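Putative arylalkylamine N-Acetyltransferase 7 (PDB 4FD7) belongs to the GNAT superfamily and probably transfers the acetyl group of acetyl-CoA to the amino group of an acceptor, as in arylalkylamine N-acetyltransferases. Local coordinates at residues H47-F52 with M151-P157; G100-L104 with I168-R172; K182-F188 with K231-V237. All blocks are in the same frame, centred on the assembly; numbering follows the deposited sequence.

Contact 1: H47-F52 with M151-P157; sequences HMCDYF and MGLSVDP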
ATOM      1  N   HIS A  47       1.709  10.283   9.078  1.00 16.82           N
ATOM      2  CA  HIS A  47       0.441  10.207   8.379  1.00 17.64           C
ATOM      3  C   HIS A  47      -0.033   8.755   8.418  1.00 17.19           C
ATOM      4  O   HIS A  47      -1.193   8.478   8.745  1.00 17.26           O
ATOM      5  CB  HIS A  47       0.629  10.688   6.940  1.00 16.32           C
ATOM      6  CG  HIS A  47      -0.628  10.752   6.145  1.00 19.41           C
ATOM      7  ND1 HIS A  47      -1.227   9.636   5.605  1.00 18.49           N
ATOM      8  CD2 HIS A  47      -1.372  11.811   5.740  1.00 18.43           C
ATOM      9  CE1 HIS A  47      -2.300   9.999   4.931  1.00 18.84           C
ATOM     10  NE2 HIS A  47      -2.404  11.316   4.995  1.00 19.28           N
ATOM     11  N   MET A  48       0.885   7.828   8.151  1.00 17.33           N
ATOM     12  CA  MET A  48       0.517   6.416   8.149  1.00 18.06           C
ATOM     13  C   MET A  48       0.008   6.016   9.536  1.00 17.41           C
ATOM     14  O   MET A  48      -0.982   5.300   9.651  1.00 17.39           O
ATOM     15  CB  MET A  48       1.696   5.536   7.715  1.00 17.26           C
ATOM     16  CG  MET A  48       2.130   5.725   6.246  1.00 16.10           C
ATOM     17  SD  MET A  48       0.930   5.150   5.004  1.00 21.55           S
ATOM     18  CE  MET A  48       0.913   3.402   5.309  1.00 17.23           C
ATOM     19  N   CYS A  49       0.656   6.511  10.586  1.00 15.73           N
ATOM     20  CA  CYS A  49       0.245   6.139  11.927  1.00 15.27           C
ATOM     21  C   CYS A  49      -1.071   6.778  12.299  1.00 18.55           C
ATOM     22  O   CYS A  49      -1.841   6.218  13.080  1.00 21.51           O
ATOM     23  CB  CYS A  49       1.308   6.565  12.926  1.00 17.49           C
ATOM     24  SG  CYS A  49       2.804   5.626  12.711  1.00 19.09           S
ATOM     25  N   ASP A  50      -1.348   7.953  11.739  1.00 19.96           N
ATOM     26  CA  ASP A  50      -2.485   8.724  12.225  1.00 18.36           C
ATOM     27  C   ASP A  50      -3.755   8.209  11.593  1.00 19.64           C
ATOM     28  O   ASP A  50      -4.840   8.287  12.176  1.00 20.11           O
ATOM     29  CB  ASP A  50      -2.330  10.201  11.860  1.00 18.80           C
ATOM     30  CG  ASP A  50      -1.411  10.942  12.794  1.00 21.42           C
ATOM     31  OD1 ASP A  50      -1.059  10.384  13.850  1.00 22.00           O
ATOM     32  OD2 ASP A  50      -1.047  12.093  12.470  1.00 23.20           O
ATOM     33  N   TYR A  51      -3.614   7.699  10.381  1.00 17.65           N
ATOM     34  CA  TYR A  51      -4.775   7.335   9.603  1.00 16.41           C
ATOM     35  C   TYR A  51      -4.825   5.854   9.241  1.00 17.55           C
ATOM     36  O   TYR A  51      -5.695   5.133   9.718  1.00 19.25           O
ATOM     37  CB  TYR A  51      -4.869   8.246   8.385  1.00 19.58           C
ATOM     38  CG  TYR A  51      -4.802   9.705   8.778  1.00 18.96           C
ATOM     39  CD1 TYR A  51      -5.799  10.278   9.565  1.00 21.25           C
ATOM     40  CD2 TYR A  51      -3.735  10.503   8.389  1.00 20.11           C
ATOM     41  CE1 TYR A  51      -5.744  11.614   9.937  1.00 22.97           C
ATOM     42  CE2 TYR A  51      -3.670  11.847   8.754  1.00 21.23           C
ATOM     43  CZ  TYR A  51      -4.673  12.393   9.529  1.00 23.56           C
ATOM     44  OH  TYR A  51      -4.607  13.720   9.886  1.00 23.01           O
ATOM     45  N   PHE A  52      -3.900   5.401   8.404  1.00 16.53           N
ATOM     46  CA  PHE A  52      -3.880   4.006   7.977  1.00 15.38           C
ATOM     47  C   PHE A  52      -3.939   3.016   9.144  1.00 18.69           C
ATOM     48  O   PHE A  52      -4.757   2.091   9.139  1.00 16.21           O
ATOM     49  CB  PHE A  52      -2.650   3.747   7.116  1.00 14.76           C
ATOM     50  CG  PHE A  52      -2.455   2.307   6.747  1.00 15.13           C
ATOM     51  CD1 PHE A  52      -3.152   1.739   5.688  1.00 16.74           C
ATOM     52  CD2 PHE A  52      -1.562   1.527   7.454  1.00 15.19           C
ATOM     53  CE1 PHE A  52      -2.960   0.395   5.355  1.00 17.12           C
ATOM     54  CE2 PHE A  52      -1.359   0.191   7.130  1.00 15.35           C
ATOM     55  CZ  PHE A  52      -2.050  -0.376   6.088  1.00 15.37           C
ATOM     56  N   MET A 151       2.971  -1.714   1.409  1.00 13.96           N
ATOM     57  CA  MET A 151       2.599  -1.999   2.792  1.00 17.00           C
ATOM     58  C   MET A 151       1.776  -0.834   3.319  1.00 16.05           C
ATOM     59  O   MET A 151       2.188  -0.154   4.256  1.00 19.36           O
ATOM     60  CB  MET A 151       3.842  -2.196   3.665  1.00 18.70           C
ATOM     61  CG  MET A 151       3.563  -2.620   5.106  1.00 18.40           C
ATOM     62  SD  MET A 151       2.610  -4.131   5.240  1.00 27.89           S
ATOM     63  CE  MET A 151       1.135  -3.566   6.094  1.00 23.62           C
ATOM     64  N   GLY A 152       0.637  -0.573   2.686  1.00 16.05           N
ATOM     65  CA  GLY A 152      -0.312   0.399   3.205  1.00 14.62           C
ATOM     66  C   GLY A 152      -0.495   1.646   2.360  1.00 15.88           C
ATOM     67  O   GLY A 152       0.486   2.280   1.940  1.00 15.21           O
ATOM     68  N   LEU A 153      -1.757   1.990   2.113  1.00 16.21           N
ATOM     69  CA  LEU A 153      -2.124   3.257   1.487  1.00 17.61           C
ATOM     70  C   LEU A 153      -3.013   4.015   2.466  1.00 20.43           C
ATOM     71  O   LEU A 153      -4.075   3.520   2.862  1.00 19.13           O
ATOM     72  CB  LEU A 153      -2.860   3.035   0.157  1.00 17.16           C
ATOM     73  CG  LEU A 153      -2.976   4.237  -0.805  1.00 15.24           C
ATOM     74  CD1 LEU A 153      -3.379   3.790  -2.205  1.00 16.71           C
ATOM     75  CD2 LEU A 153      -3.956   5.308  -0.329  1.00 19.16           C
ATOM     76  N   SER A 154      -2.561   5.208   2.852  1.00 20.14           N
ATOM     77  CA  SER A 154      -3.262   6.062   3.804  1.00 20.62           C
ATOM     78  C   SER A 154      -3.792   7.300   3.090  1.00 20.42           C
ATOM     79  O   SER A 154      -3.088   7.914   2.297  1.00 18.14           O
ATOM     80  CB  SER A 154      -2.294   6.479   4.900  1.00 20.02           C
ATOM     81  OG  SER A 154      -2.934   7.180   5.951  1.00 23.06           O
ATOM     82  N   VAL A 155      -5.042   7.662   3.355  1.00 20.45           N
ATOM     83  CA  VAL A 155      -5.588   8.920   2.844  1.00 19.99           C
ATOM     84  C   VAL A 155      -6.199   9.690   4.003  1.00 21.89           C
ATOM     85  O   VAL A 155      -6.921   9.106   4.811  1.00 22.35           O
ATOM     86  CB  VAL A 155      -6.664   8.689   1.770  1.00 22.91           C
ATOM     87  CG1 VAL A 155      -7.551   9.943   1.581  1.00 19.45           C
ATOM     88  CG2 VAL A 155      -6.027   8.257   0.439  1.00 20.72           C
ATOM     89  N   ASP A 156      -5.899  10.987   4.090  1.00 20.41           N
ATOM     90  CA  ASP A 156      -6.462  11.810   5.153  1.00 21.47           C
ATOM     91  C   ASP A 156      -7.969  11.846   4.968  1.00 20.06           C
ATOM     92  O   ASP A 156      -8.457  12.200   3.897  1.00 20.31           O
ATOM     93  CB  ASP A 156      -5.881  13.220   5.089  1.00 22.57           C
ATOM     94  CG  ASP A 156      -6.324  14.101   6.248  1.00 25.35           C
ATOM     95  OD1 ASP A 156      -7.417  13.880   6.817  1.00 22.00           O
ATOM     96  OD2 ASP A 156      -5.566  15.029   6.583  1.00 25.89           O
ATOM     97  N   PRO A 157      -8.713  11.461   6.019  1.00 22.95           N
ATOM     98  CA  PRO A 157     -10.173  11.439   6.037  1.00 21.28           C
ATOM     99  C   PRO A 157     -10.827  12.706   5.491  1.00 23.98           C
ATOM    100  O   PRO A 157     -11.883  12.599   4.873  1.00 22.99           O
ATOM    101  CB  PRO A 157     -10.479  11.283   7.526  1.00 24.38           C
ATOM    102  CG  PRO A 157      -9.367  10.459   8.020  1.00 24.62           C
ATOM    103  CD  PRO A 157      -8.153  10.957   7.285  1.00 21.67           C
TER
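Helix 47-52 lies across strand 152-155 almost at right angles, its N-to-C direction 78° from that of the strand and the axes 7.4 Å apart at closest approach; Phe52 and Ser154 come nearest, with CA atoms 4.7 Å apart. This is helix-on-sheet packing in the GNAT fold, where the strand leads into the loop that in relatives holds the pyrophosphate of acetyl-CoA. Helix 164-170 covers the other face of the sheet, toward which Leu153 and Val155 turn. A wider pi-type turn at 48-52 interrupts the regular helix. Phe52 lays its ring over Gly152, whose CA sits 3.8 Å from the ring centroid in a CH-pi contact. A CB on Gly152 would clash with both Phe52 CZ and Met48 CE, and the positive phi of 113° would jam it against the preceding carbonyl besides, so glycine suits this corner twice over. Flexible Met48 fills the adjoining gap, its SD 3.5 Å from Ser154 CB. Tyr51 packs CD1 against Pro157 CD at 3.3 Å. Small, polar Ser154 fits under the helix: its OG accepts a weak hydrogen bond from Phe52 N at 3.2 Å and lies 3.0 Å from His47 ND1.

Contact 2: G100-L104 with I168-R172; sequences GVNIL and ILRAR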
ATOM      1  N   GLY A 100      -2.316  11.930   0.812  1.00 15.27           N
ATOM      2  CA  GLY A 100      -2.246  10.492   0.964  1.00 15.64           C
ATOM      3  C   GLY A 100      -0.826  10.003   0.765  1.00 15.78           C
ATOM      4  O   GLY A 100       0.019  10.723   0.243  1.00 16.15           O
ATOM      5  N   VAL A 101      -0.552   8.777   1.198  1.00 15.46           N
ATOM      6  CA  VAL A 101       0.763   8.184   1.002  1.00 14.86           C
ATOM      7  C   VAL A 101       0.623   6.672   0.798  1.00 17.31           C
ATOM      8  O   VAL A 101      -0.325   6.061   1.274  1.00 19.11           O
ATOM      9  CB  VAL A 101       1.777   8.596   2.131  1.00 17.90           C
ATOM     10  CG1 VAL A 101       1.174   8.455   3.498  1.00 18.77           C
ATOM     11  CG2 VAL A 101       3.083   7.823   2.051  1.00 18.04           C
ATOM     12  N   ASN A 102       1.531   6.087   0.016  1.00 14.79           N
ATOM     13  CA  ASN A 102       1.529   4.653  -0.258  1.00 15.10           C
ATOM     14  C   ASN A 102       2.977   4.243  -0.077  1.00 14.05           C
ATOM     15  O   ASN A 102       3.845   4.677  -0.836  1.00 11.04           O
ATOM     16  CB  ASN A 102       1.098   4.388  -1.706  1.00 13.40           C
ATOM     17  CG  ASN A 102       0.431   3.016  -1.913  1.00 14.97           C
ATOM     18  OD1 ASN A 102      -0.095   2.744  -2.993  1.00 15.68           O
ATOM     19  ND2 ASN A 102       0.464   2.155  -0.903  1.00 15.38           N
ATOM     20  N   ILE A 103       3.249   3.451   0.956  1.00 14.50           N
ATOM     21  CA  ILE A 103       4.608   2.971   1.190  1.00 14.35           C
ATOM     22  C   ILE A 103       4.846   1.736   0.332  1.00 14.57           C
ATOM     23  O   ILE A 103       4.149   0.733   0.471  1.00 14.54           O
ATOM     24  CB  ILE A 103       4.863   2.660   2.682  1.00 14.01           C
ATOM     25  CG1 ILE A 103       4.531   3.884   3.544  1.00 17.63           C
ATOM     26  CG2 ILE A 103       6.305   2.233   2.908  1.00 14.50           C
ATOM     27  CD1 ILE A 103       5.474   5.067   3.320  1.00 15.07           C
ATOM     28  N   LEU A 104       5.825   1.819  -0.569  1.00 14.27           N
ATOM     29  CA  LEU A 104       6.019   0.785  -1.566  1.00 13.57           C
ATOM     30  C   LEU A 104       7.443   0.233  -1.512  1.00 13.05           C
ATOM     31  O   LEU A 104       8.387   0.938  -1.115  1.00 14.15           O
ATOM     32  CB  LEU A 104       5.775   1.344  -2.984  1.00 14.35           C
ATOM     33  CG  LEU A 104       4.507   2.119  -3.371  1.00 12.89           C
ATOM     34  CD1 LEU A 104       4.566   2.481  -4.846  1.00 13.43           C
ATOM     35  CD2 LEU A 104       3.257   1.342  -3.099  1.00 12.32           C
ATOM     36  N   ILE A 168      -3.649   7.526  -6.650  1.00 13.82           N
ATOM     37  CA  ILE A 168      -2.342   7.192  -6.090  1.00 13.76           C
ATOM     38  C   ILE A 168      -1.907   5.824  -6.639  1.00 14.24           C
ATOM     39  O   ILE A 168      -0.740   5.634  -6.997  1.00 14.66           O
ATOM     40  CB  ILE A 168      -2.356   7.179  -4.537  1.00 14.16           C
ATOM     41  CG1 ILE A 168      -2.362   8.607  -4.012  1.00 14.25           C
ATOM     42  CG2 ILE A 168      -1.168   6.433  -3.980  1.00 15.24           C
ATOM     43  CD1 ILE A 168      -2.726   8.714  -2.558  1.00 14.62           C
ATOM     44  N   LEU A 169      -2.844   4.879  -6.715  1.00 13.26           N
ATOM     45  CA  LEU A 169      -2.530   3.602  -7.355  1.00 13.95           C
ATOM     46  C   LEU A 169      -2.239   3.760  -8.840  1.00 13.79           C
ATOM     47  O   LEU A 169      -1.435   3.021  -9.400  1.00 13.48           O
ATOM     48  CB  LEU A 169      -3.676   2.616  -7.214  1.00 12.94           C
ATOM     49  CG  LEU A 169      -3.976   2.131  -5.800  1.00 14.18           C
ATOM     50  CD1 LEU A 169      -5.237   1.324  -5.808  1.00 14.98           C
ATOM     51  CD2 LEU A 169      -2.803   1.298  -5.272  1.00 13.79           C
ATOM     52  N   ARG A 170      -2.937   4.678  -9.501  1.00 13.28           N
ATOM     53  CA  ARG A 170      -2.767   4.803 -10.935  1.00 14.75           C
ATOM     54  C   ARG A 170      -1.357   5.279 -11.231  1.00 13.78           C
ATOM     55  O   ARG A 170      -0.765   4.912 -12.257  1.00 14.88           O
ATOM     56  CB  ARG A 170      -3.819   5.743 -11.568  1.00 14.91           C
ATOM     57  CG  ARG A 170      -3.940   5.519 -13.073  1.00 16.31           C
ATOM     58  CD  ARG A 170      -4.739   6.637 -13.750  1.00 20.05           C
ATOM     59  NE  ARG A 170      -6.035   6.809 -13.104  1.00 20.26           N
ATOM     60  CZ  ARG A 170      -7.109   6.071 -13.379  1.00 21.81           C
ATOM     61  NH1 ARG A 170      -7.040   5.108 -14.292  1.00 18.34           N
ATOM     62  NH2 ARG A 170      -8.251   6.296 -12.742  1.00 22.48           N
ATOM     63  N   ALA A 171      -0.806   6.075 -10.319  1.00 13.72           N
ATOM     64  CA  ALA A 171       0.594   6.524 -10.446  1.00 14.80           C
ATOM     65  C   ALA A 171       1.660   5.413 -10.513  1.00 13.86           C
ATOM     66  O   ALA A 171       2.819   5.684 -10.836  1.00 14.57           O
ATOM     67  CB  ALA A 171       0.941   7.514  -9.341  1.00 14.03           C
ATOM     68  N   ARG A 172       1.285   4.180 -10.205  1.00 13.80           N
ATOM     69  CA  ARG A 172       2.237   3.074 -10.246  1.00 14.59           C
ATOM     70  C   ARG A 172       2.636   2.770 -11.683  1.00 14.83           C
ATOM     71  O   ARG A 172       3.732   2.253 -11.960  1.00 15.25           O
ATOM     72  CB  ARG A 172       1.630   1.835  -9.589  1.00 12.48           C
ATOM     73  CG  ARG A 172       1.631   1.902  -8.066  1.00 11.13           C
ATOM     74  CD  ARG A 172       1.112   0.598  -7.481  1.00 11.64           C
ATOM     75  NE  ARG A 172       0.762   0.754  -6.069  1.00 12.97           N
ATOM     76  CZ  ARG A 172       0.394  -0.252  -5.282  1.00 12.65           C
ATOM     77  NH1 ARG A 172       0.345  -1.495  -5.759  1.00 11.31           N
ATOM     78  NH2 ARG A 172       0.089  -0.014  -4.017  1.00 12.57           N
TER
HETATM   79  O   HOH W   1       0.668   3.557  -5.517  1.00 12.47           O
HETATM   80  O   HOH W   2      -1.396  -0.425  -1.270  1.00 12.60           O
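At Gly100, two residues into strand 98-108, the helix comes close: Gly100 CA is 4.0 Å from Ile168 CD1, and a CB would stand only 2.8 Å from that methyl, so a bare backbone makes way for the isoleucine. Val101 turns its side chain from helix 164-170 to the far face of the sheet, where helix 41-55 receives it. Asn102 is the hub. Its CB rests 3.8 Å from Ile168 CG2, while its amide divides its two roles: ND2 donates to Gly152 O on the neighbouring strand, and OD1 accepts a nearly straight hydrogen bond from Arg172 NH2 at 2.9 Å. A buried water reinforces the link, donating to Asn102 OD1 (2.8 Å) and Ile168 O (2.9 Å) and accepting from Arg172 NE (2.9 Å). An asparagine suits this place because it can donate to one partner and accept from another without adding charge. Ile103 again faces helix 41-55. Leu104 returns to the arginine, its CD2 3.6 Å from Arg172 NH2. Beyond the strand, Arg172 NH1 donates to Ser184 OG and Thr186 OG1, so the extended arginine bridges two sheets. Helix 164-170 belongs to the connection from strand 146-155 to strand 183-188, the beta-alpha-beta element that follows the acetyl-CoA-binding loop in the GNAT fold.

Contact 3: K182-F188 with K231-V237; sequences KLSATCF and KYMSLRV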
ATOM      1  N   LYS A 182       7.612  -4.619 -14.732  1.00 15.51           N
ATOM      2  CA  LYS A 182       6.493  -4.959 -15.623  1.00 19.77           C
ATOM      3  C   LYS A 182       5.163  -5.040 -14.884  1.00 18.48           C
ATOM      4  O   LYS A 182       4.099  -4.999 -15.496  1.00 18.61           O
ATOM      5  CB  LYS A 182       6.738  -6.313 -16.301  1.00 19.05           C
ATOM      6  CG  LYS A 182       8.079  -6.447 -17.037  1.00 20.67           C
ATOM      7  CD  LYS A 182       8.126  -7.804 -17.743  1.00 25.82           C
ATOM      8  CE  LYS A 182       9.434  -8.000 -18.490  1.00 24.08           C
ATOM      9  NZ  LYS A 182       9.378  -9.250 -19.298  1.00 30.26           N
ATOM     10  N   LEU A 183       5.231  -5.165 -13.563  1.00 15.37           N
ATOM     11  CA  LEU A 183       4.077  -5.600 -12.801  1.00 15.28           C
ATOM     12  C   LEU A 183       4.062  -4.994 -11.427  1.00 14.04           C
ATOM     13  O   LEU A 183       5.113  -4.855 -10.794  1.00 14.35           O
ATOM     14  CB  LEU A 183       4.150  -7.123 -12.636  1.00 18.16           C
ATOM     15  CG  LEU A 183       3.016  -7.929 -12.030  1.00 19.70           C
ATOM     16  CD1 LEU A 183       1.777  -7.909 -12.921  1.00 17.63           C
ATOM     17  CD2 LEU A 183       3.495  -9.348 -11.855  1.00 18.18           C
ATOM     18  N   SER A 184       2.868  -4.638 -10.962  1.00 14.92           N
ATOM     19  CA  SER A 184       2.670  -4.370  -9.536  1.00 12.61           C
ATOM     20  C   SER A 184       1.648  -5.374  -9.024  1.00 12.99           C
ATOM     21  O   SER A 184       0.729  -5.737  -9.748  1.00 13.04           O
ATOM     22  CB  SER A 184       2.160  -2.943  -9.304  1.00 11.78           C
ATOM     23  OG  SER A 184       2.032  -2.682  -7.902  1.00 12.07           O
ATOM     24  N   ALA A 185       1.815  -5.848  -7.798  1.00 11.87           N
ATOM     25  CA  ALA A 185       0.784  -6.667  -7.150  1.00 10.47           C
ATOM     26  C   ALA A 185       0.747  -6.311  -5.683  1.00 11.27           C
ATOM     27  O   ALA A 185       1.742  -5.909  -5.109  1.00 14.02           O
ATOM     28  CB  ALA A 185       1.045  -8.138  -7.312  1.00 11.67           C
ATOM     29  N   THR A 186      -0.414  -6.460  -5.074  1.00 13.20           N
ATOM     30  CA  THR A 186      -0.572  -5.989  -3.707  1.00 15.00           C
ATOM     31  C   THR A 186      -1.721  -6.735  -3.062  1.00 14.43           C
ATOM     32  O   THR A 186      -2.624  -7.213  -3.760  1.00 12.18           O
ATOM     33  CB  THR A 186      -0.767  -4.439  -3.699  1.00 13.84           C
ATOM     34  OG1 THR A 186       0.503  -3.810  -3.917  1.00 13.65           O
ATOM     35  CG2 THR A 186      -1.352  -3.923  -2.383  1.00 14.80           C
ATOM     36  N   CYS A 187      -1.656  -6.906  -1.747  1.00 13.73           N
ATOM     37  CA  CYS A 187      -2.801  -7.419  -1.007  1.00 13.90           C
ATOM     38  C   CYS A 187      -3.672  -6.240  -0.609  1.00 15.94           C
ATOM     39  O   CYS A 187      -3.262  -5.413   0.199  1.00 15.85           O
ATOM     40  CB  CYS A 187      -2.357  -8.176   0.252  1.00 16.66           C
ATOM     41  SG  CYS A 187      -3.772  -8.760   1.212  1.00 19.33           S
ATOM     42  N   PHE A 188      -4.849  -6.142  -1.221  1.00 15.41           N
ATOM     43  CA  PHE A 188      -5.838  -5.135  -0.873  1.00 18.22           C
ATOM     44  C   PHE A 188      -6.818  -5.741   0.124  1.00 19.67           C
ATOM     45  O   PHE A 188      -7.453  -6.772  -0.130  1.00 19.52           O
ATOM     46  CB  PHE A 188      -6.534  -4.617  -2.123  1.00 16.76           C
ATOM     47  CG  PHE A 188      -5.598  -3.967  -3.102  1.00 17.40           C
ATOM     48  CD1 PHE A 188      -5.052  -4.687  -4.168  1.00 15.11           C
ATOM     49  CD2 PHE A 188      -5.253  -2.638  -2.956  1.00 17.01           C
ATOM     50  CE1 PHE A 188      -4.188  -4.073  -5.064  1.00 16.64           C
ATOM     51  CE2 PHE A 188      -4.383  -2.020  -3.854  1.00 17.27           C
ATOM     52  CZ  PHE A 188      -3.857  -2.738  -4.905  1.00 15.48           C
ATOM     53  N   LYS A 231      -7.932  -9.657  -0.769  1.00 18.94           N
ATOM     54  CA  LYS A 231      -7.657  -9.994  -2.166  1.00 16.83           C
ATOM     55  C   LYS A 231      -6.254  -9.612  -2.612  1.00 17.76           C
ATOM     56  O   LYS A 231      -5.877  -8.454  -2.509  1.00 20.52           O
ATOM     57  CB  LYS A 231      -8.667  -9.308  -3.089  1.00 18.48           C
ATOM     58  CG  LYS A 231     -10.118  -9.658  -2.826  1.00 21.91           C
ATOM     59  CD  LYS A 231     -11.018  -9.115  -3.927  1.00 21.86           C
ATOM     60  CE  LYS A 231     -12.491  -9.278  -3.585  1.00 24.97           C
ATOM     61  NZ  LYS A 231     -13.380  -8.767  -4.674  1.00 25.48           N
ATOM     62  N   TYR A 232      -5.534 -10.556  -3.213  1.00 16.51           N
ATOM     63  CA  TYR A 232      -4.263 -10.240  -3.846  1.00 14.03           C
ATOM     64  C   TYR A 232      -4.609  -9.893  -5.297  1.00 14.90           C
ATOM     65  O   TYR A 232      -5.265 -10.670  -5.989  1.00 14.97           O
ATOM     66  CB  TYR A 232      -3.279 -11.404  -3.771  1.00 16.20           C
ATOM     67  CG  TYR A 232      -1.861 -10.958  -3.493  1.00 15.41           C
ATOM     68  CD1 TYR A 232      -1.405 -10.804  -2.191  1.00 13.60           C
ATOM     69  CD2 TYR A 232      -0.986 -10.673  -4.532  1.00 13.88           C
ATOM     70  CE1 TYR A 232      -0.114 -10.391  -1.932  1.00 15.87           C
ATOM     71  CE2 TYR A 232       0.309 -10.259  -4.282  1.00 15.50           C
ATOM     72  CZ  TYR A 232       0.738 -10.120  -2.980  1.00 16.73           C
ATOM     73  OH  TYR A 232       2.026  -9.707  -2.725  1.00 16.57           O
ATOM     74  N   MET A 233      -4.182  -8.718  -5.741  1.00 15.42           N
ATOM     75  CA  MET A 233      -4.533  -8.194  -7.066  1.00 13.42           C
ATOM     76  C   MET A 233      -3.281  -7.709  -7.807  1.00 12.85           C
ATOM     77  O   MET A 233      -2.320  -7.202  -7.186  1.00 12.59           O
ATOM     78  CB  MET A 233      -5.589  -7.090  -6.961  1.00 14.70           C
ATOM     79  CG  MET A 233      -6.825  -7.483  -6.151  1.00 15.81           C
ATOM     80  SD  MET A 233      -7.932  -6.069  -5.950  1.00 17.24           S
ATOM     81  CE  MET A 233      -8.535  -5.899  -7.631  1.00 16.07           C
ATOM     82  N   SER A 234      -3.289  -7.875  -9.130  1.00 14.78           N
ATOM     83  CA  SER A 234      -2.109  -7.552  -9.947  1.00 12.63           C
ATOM     84  C   SER A 234      -2.391  -6.683 -11.176  1.00 13.71           C
ATOM     85  O   SER A 234      -3.462  -6.742 -11.772  1.00 14.93           O
ATOM     86  CB  SER A 234      -1.353  -8.837 -10.347  1.00 13.08           C
ATOM     87  OG  SER A 234      -2.177  -9.755 -11.040  1.00 14.72           O
ATOM     88  N   LEU A 235      -1.400  -5.888 -11.561  1.00 13.52           N
ATOM     89  CA  LEU A 235      -1.533  -4.958 -12.678  1.00 15.77           C
ATOM     90  C   LEU A 235      -0.292  -4.999 -13.546  1.00 16.12           C
ATOM     91  O   LEU A 235       0.799  -4.654 -13.086  1.00 16.19           O
ATOM     92  CB  LEU A 235      -1.729  -3.537 -12.147  1.00 16.07           C
ATOM     93  CG  LEU A 235      -1.834  -2.392 -13.157  1.00 16.48           C
ATOM     94  CD1 LEU A 235      -3.146  -2.476 -13.934  1.00 21.37           C
ATOM     95  CD2 LEU A 235      -1.700  -1.058 -12.430  1.00 15.80           C
ATOM     96  N   ARG A 236      -0.460  -5.418 -14.799  1.00 15.99           N
ATOM     97  CA  ARG A 236       0.618  -5.322 -15.778  1.00 19.35           C
ATOM     98  C   ARG A 236       0.667  -3.926 -16.361  1.00 22.56           C
ATOM     99  O   ARG A 236      -0.344  -3.387 -16.824  1.00 21.73           O
ATOM    100  CB  ARG A 236       0.447  -6.334 -16.909  1.00 23.42           C
ATOM    101  CG  ARG A 236       0.881  -7.736 -16.544  1.00 20.31           C
ATOM    102  CD  ARG A 236       1.081  -8.585 -17.794  1.00 21.05           C
ATOM    103  NE  ARG A 236       2.302  -8.265 -18.536  1.00 17.69           N
ATOM    104  CZ  ARG A 236       2.732  -8.989 -19.562  1.00 18.42           C
ATOM    105  NH1 ARG A 236       2.033 -10.050 -19.950  1.00 19.36           N
ATOM    106  NH2 ARG A 236       3.844  -8.667 -20.198  1.00 19.66           N
ATOM    107  N   VAL A 237       1.852  -3.331 -16.323  1.00 22.99           N
ATOM    108  CA  VAL A 237       2.015  -1.982 -16.805  1.00 23.13           C
ATOM    109  C   VAL A 237       2.668  -2.081 -18.170  1.00 26.41           C
ATOM    110  O   VAL A 237       2.796  -3.181 -18.708  1.00 29.91           O
ATOM    111  CB  VAL A 237       2.833  -1.134 -15.830  1.00 22.16           C
ATOM    112  CG1 VAL A 237       2.247  -1.278 -14.420  1.00 18.09           C
ATOM    113  CG2 VAL A 237       4.296  -1.558 -15.839  1.00 21.01           C
TER
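Two antiparallel strands, 183-188 and 231-236, run side by side with axes 4.6 Å apart and a twist that brings the angle between their directions to 155°. Seven backbone hydrogen bonds join the segments, from Val237 N to Lys182 O (2.9 Å) at one end to Lys231 N to Phe188 O (3.0 Å) at the other. On the face bearing Leu183, Ala185, Cys187, Tyr232 and Ser234, the main bump is the Tyr232 ring. It leans across to the partner strand, its face over Thr186 O and Cys187 N, and fits the shallow hollow between two small residues: Tyr232 CE2 is 3.8 Å from Ala185 CB, and Tyr232 CD1 is 3.7 Å from Cys187 CB. The small methyl of Ala185 lets the ring lie close. Farther along, Leu183 reaches over with CD1 to 3.7 Å from the aliphatic CG of Arg236. The opposite face has its own relief. Phe188 and Met233 fill space together, Met233 SD lying 3.7 Å from Phe188 CD1 in an oblique Met-aromatic contact, and with Leu235 they meet helix 191-200. Ser184 and Thr186 are small beside them, and Arg172 fills the dip, bonding both hydroxyls. Strand 229-236 sits between 183-188 and 203-209, the 1-3-2 order of the C-terminal GNAT strands. The chemistry of the contact is mixed: backbone hydrogen bonds fix the register, and buried hydroxyls can lie in a largely apolar layer because each finds a polar partner, Ser184 with Leu148 O, Tyr232 with Tyr147 and Ser234 with Asp205.

In the fold
From the N terminus, the chain passes helix 41-55 and strand 98-108 before reaching strand 146-155, where contact 1 closes a loop of 98 residues. Contact 2 starts inside that loop and closes beyond it, on helix 164-170, so the two cross; between them they place helices on opposite faces of the N-terminal sheet, and they meet directly through the pairing of strands 98-108 and 146-155. Contact 3 follows in series, bringing the last strand back beside 183-188 in the C-terminal sheet. Its centre is about 20 Å from that of contact 1 but 12 Å from that of contact 2, whose Arg172 touches both sheets and so joins the two halves of the fold.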